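Local structure of chitinase (Paenibacillus sp. FPU-7, 5GZT) at residues Ile36-Glu44 with Leu61-Ser72. The protein probably hydrolyses internal beta-1,4 linkages between N-acetylglucosamine units in chitin and chitodextrins, acting as an endochitinase. Sequence-based numbering, arbitrary orientation.
With NA (sodium ion), chain C; FMT (formic acid), chain K.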
loop_
_atom_site.group_PDB
_atom_site.type_symbol
_atom_site.label_atom_id
_atom_site.label_comp_id
_atom_site.label_asym_id
_atom_site.label_seq_id
_atom_site.Cartn_x
_atom_site.Cartn_y
_atom_site.Cartn_z
ATOM N N ILE B 36 5.069 -64.304 29.264
ATOM C CA ILE B 36 5.830 -64.628 30.457
ATOM C C ILE B 36 4.953 -65.174 31.560
ATOM O O ILE B 36 4.090 -64.462 32.133
ATOM C CB ILE B 36 6.684 -63.421 30.956
ATOM C CG1 ILE B 36 7.605 -62.967 29.818
ATOM C CG2 ILE B 36 7.458 -63.808 32.189
ATOM C CD1 ILE B 36 8.589 -61.881 30.170
ATOM N N ALA B 37 5.215 -66.449 31.877
ATOM C CA ALA B 37 4.614 -67.145 33.008
ATOM C C ALA B 37 5.717 -67.697 33.900
ATOM O O ALA B 37 5.480 -68.612 34.696
ATOM C CB ALA B 37 3.711 -68.282 32.518
ATOM N N GLY B 38 6.925 -67.164 33.754
ATOM C CA GLY B 38 7.962 -67.458 34.711
ATOM C C GLY B 38 9.105 -66.476 34.677
ATOM O O GLY B 38 9.020 -65.421 34.065
ATOM N N SER B 39 10.173 -66.867 35.363
ATOM C CA SER B 39 11.347 -66.073 35.544
ATOM C C SER B 39 12.195 -66.119 34.297
ATOM O O SER B 39 12.394 -67.191 33.680
ATOM C CB SER B 39 12.104 -66.542 36.767
ATOM O OG SER B 39 11.266 -66.360 37.896
ATOM N N VAL B 40 12.656 -64.937 33.905
ATOM C CA VAL B 40 13.243 -64.731 32.591
ATOM C C VAL B 40 14.069 -63.419 32.484
ATOM O O VAL B 40 13.834 -62.462 33.217
ATOM C CB VAL B 40 12.150 -64.754 31.506
ATOM C CG1 VAL B 40 11.297 -63.460 31.554
ATOM C CG2 VAL B 40 12.742 -64.955 30.117
ATOM N N LYS B 41 15.013 -63.385 31.546
ATOM C CA LYS B 41 15.681 -62.155 31.174
ATOM C C LYS B 41 15.821 -62.099 29.667
ATOM O O LYS B 41 16.502 -62.934 29.087
ATOM C CB LYS B 41 17.020 -62.050 31.908
ATOM C CG LYS B 41 17.932 -60.899 31.494
ATOM C CD LYS B 41 18.958 -60.671 32.604
ATOM C CE LYS B 41 20.156 -59.864 32.173
ATOM N NZ LYS B 41 19.831 -58.693 31.325
ATOM N N LEU B 42 15.139 -61.152 29.019
ATOM C CA LEU B 42 15.279 -60.956 27.583
ATOM C C LEU B 42 16.391 -59.974 27.438
ATOM O O LEU B 42 16.477 -58.970 28.200
ATOM C CB LEU B 42 14.013 -60.413 26.918
ATOM C CG LEU B 42 12.725 -61.201 27.215
ATOM C CD1 LEU B 42 11.576 -60.790 26.297
ATOM C CD2 LEU B 42 12.888 -62.717 27.155
ATOM N N GLU B 43 17.264 -60.294 26.482
ATOM C CA GLU B 43 18.404 -59.471 26.134
ATOM C C GLU B 43 18.594 -59.404 24.624
ATOM O O GLU B 43 18.468 -60.403 23.928
ATOM C CB GLU B 43 19.605 -60.110 26.791
ATOM C CG GLU B 43 20.872 -59.303 26.766
ATOM C CD GLU B 43 21.763 -59.625 27.969
ATOM O OE1 GLU B 43 21.703 -60.776 28.511
ATOM O OE2 GLU B 43 22.523 -58.686 28.343
ATOM N N GLU B 44 18.893 -58.220 24.123
ATOM C CA GLU B 44 19.165 -58.036 22.741
ATOM C C GLU B 44 20.611 -57.553 22.648
ATOM O O GLU B 44 20.917 -56.415 23.048
ATOM C CB GLU B 44 18.225 -57.005 22.115
ATOM C CG GLU B 44 16.739 -57.429 22.024
ATOM C CD GLU B 44 15.915 -56.434 21.177
ATOM O OE1 GLU B 44 16.228 -55.198 21.190
ATOM O OE2 GLU B 44 14.975 -56.878 20.455
ATOM N N LEU B 61 2.143 -66.015 35.794
ATOM C CA LEU B 61 3.372 -65.571 36.469
ATOM C C LEU B 61 3.356 -65.860 37.967
ATOM O O LEU B 61 2.483 -65.386 38.660
ATOM C CB LEU B 61 3.612 -64.063 36.286
ATOM C CG LEU B 61 5.034 -63.630 36.656
ATOM C CD1 LEU B 61 5.990 -64.097 35.584
ATOM C CD2 LEU B 61 5.152 -62.116 36.757
ATOM N N PRO B 62 4.341 -66.636 38.477
ATOM C CA PRO B 62 4.284 -66.961 39.911
ATOM C C PRO B 62 4.712 -65.804 40.794
ATOM O O PRO B 62 5.411 -64.887 40.324
ATOM C CB PRO B 62 5.265 -68.155 40.071
ATOM C CG PRO B 62 5.527 -68.656 38.705
ATOM C CD PRO B 62 5.207 -67.565 37.717
ATOM N N ALA B 63 4.320 -65.879 42.061
ATOM C CA ALA B 63 4.750 -64.931 43.047
ATOM C C ALA B 63 6.306 -64.857 43.058
ATOM O O ALA B 63 6.980 -65.845 42.732
ATOM C CB ALA B 63 4.214 -65.336 44.408
ATOM N N ASN B 64 6.831 -63.652 43.344
ATOM C CA ASN B 64 8.273 -63.309 43.330
ATOM C C ASN B 64 9.056 -63.781 42.110
ATOM O O ASN B 64 10.257 -63.981 42.208
ATOM C CB ASN B 64 8.956 -63.838 44.611
ATOM C CG ASN B 64 8.366 -63.254 45.889
ATOM O OD1 ASN B 64 8.364 -62.040 46.106
ATOM N ND2 ASN B 64 7.907 -64.129 46.766
ATOM N N ALA B 65 8.408 -63.976 40.961
ATOM C CA ALA B 65 9.144 -64.316 39.743
ATOM C C ALA B 65 10.071 -63.114 39.338
ATOM O O ALA B 65 9.699 -61.971 39.551
ATOM C CB ALA B 65 8.189 -64.637 38.603
ATOM N N LYS B 66 11.255 -63.381 38.763
ATOM C CA LYS B 66 12.170 -62.347 38.355
ATOM C C LYS B 66 12.041 -62.158 36.870
ATOM O O LYS B 66 12.292 -63.089 36.086
ATOM C CB LYS B 66 13.608 -62.678 38.716
ATOM C CG LYS B 66 14.113 -61.865 39.900
ATOM C CD LYS B 66 15.567 -62.178 40.238
ATOM C CE LYS B 66 16.554 -61.654 39.199
ATOM N NZ LYS B 66 16.455 -60.178 38.985
ATOM N N VAL B 67 11.696 -60.941 36.463
ATOM C CA VAL B 67 11.436 -60.705 35.049
ATOM C C VAL B 67 12.225 -59.491 34.680
ATOM O O VAL B 67 11.978 -58.409 35.228
ATOM C CB VAL B 67 9.911 -60.469 34.793
ATOM C CG1 VAL B 67 9.667 -60.109 33.326
ATOM C CG2 VAL B 67 9.109 -61.719 35.207
ATOM N N THR B 68 13.179 -59.637 33.776
ATOM C CA THR B 68 13.918 -58.455 33.348
ATOM C C THR B 68 14.146 -58.358 31.875
ATOM O O THR B 68 14.314 -59.351 31.221
ATOM C CB THR B 68 15.154 -58.094 34.249
ATOM O OG1 THR B 68 16.287 -57.641 33.503
ATOM C CG2 THR B 68 15.504 -59.094 35.190
ATOM N N LEU B 69 14.147 -57.115 31.380
ATOM C CA LEU B 69 14.168 -56.777 29.963
ATOM C C LEU B 69 15.329 -55.849 29.678
ATOM O O LEU B 69 15.546 -54.847 30.405
ATOM C CB LEU B 69 12.850 -56.041 29.543
ATOM C CG LEU B 69 11.600 -56.875 29.163
ATOM C CD1 LEU B 69 11.388 -58.110 30.006
ATOM C CD2 LEU B 69 10.311 -56.031 29.129
ATOM N N SER B 70 16.019 -56.161 28.582
ATOM C CA SER B 70 17.057 -55.310 27.981
ATOM C C SER B 70 16.888 -55.404 26.522
ATOM O O SER B 70 16.937 -56.494 26.000
ATOM C CB SER B 70 18.487 -55.774 28.345
ATOM O OG SER B 70 18.603 -55.745 29.757
ATOM N N GLY B 71 16.747 -54.261 25.868
ATOM C CA GLY B 71 16.429 -54.229 24.466
ATOM C C GLY B 71 15.419 -53.150 24.127
ATOM O O GLY B 71 15.061 -52.323 24.981
ATOM N N SER B 72 14.986 -53.182 22.863
ATOM C CA SER B 72 14.033 -52.198 22.270
ATOM C C SER B 72 12.714 -52.906 22.081
ATOM O O SER B 72 12.664 -53.842 21.294
ATOM C CB SER B 72 14.507 -51.683 20.920
ATOM O OG SER B 72 13.756 -50.551 20.523
HETATM NA NA NA C . 13.423 -55.244 19.485
HETATM C C FMT K . 21.825 -55.902 31.541
HETATM O O1 FMT K . 21.175 -56.696 32.241
HETATM O O2 FMT K . 21.275 -55.190 30.529
#
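Val-40 and Val-67 pack on the inner face of two parallel strands, CG1 of Val-40 lying 4.1 Å from CG1 of Val-67. This is the tight side: Ile-36, on the neighbouring sheet, reaches over with CD1 3.8 Å from Val-67 CG1 and CG2 3.7 Å from Leu-61 CD1, and Leu-42 and Leu-69 continue the row. Branched aliphatic residues suit this buried face. Backbone bonds run alternately from strand to strand, beginning with Val-40 N to Lys-66 O and Thr-68 N to Val-40 O; the last, Glu-44 N to Ser-70 O, is weak. The strands belong to successive coils of a beta-helix (solenoid). At its corner a side chain on Gly-71 would strike Glu-44 CG and the Ser-70 carbonyl oxygen. Glu-44 OE1 receives Ser-72 N at 2.9 Å from above the carboxylate plane, while OE2 joins Ser-72 O, Thr-50 O and Phe-52 O around sodium. On the polar face Thr-68 and Ser-70 stay buried, whereas Lys-41 and Glu-43 reach partly into solvent. Lys-41 bends at chi4, bringing NZ 2.6 Å from O1 of a formic acid, probably from the crystallisation liquor, which Ser-70 OG and Asn-89 also bind. A methionine here would probably cost Glu-43 OE1 its long salt bridge to NZ (4.0 Å), leaving its stronger partner, Arg-22.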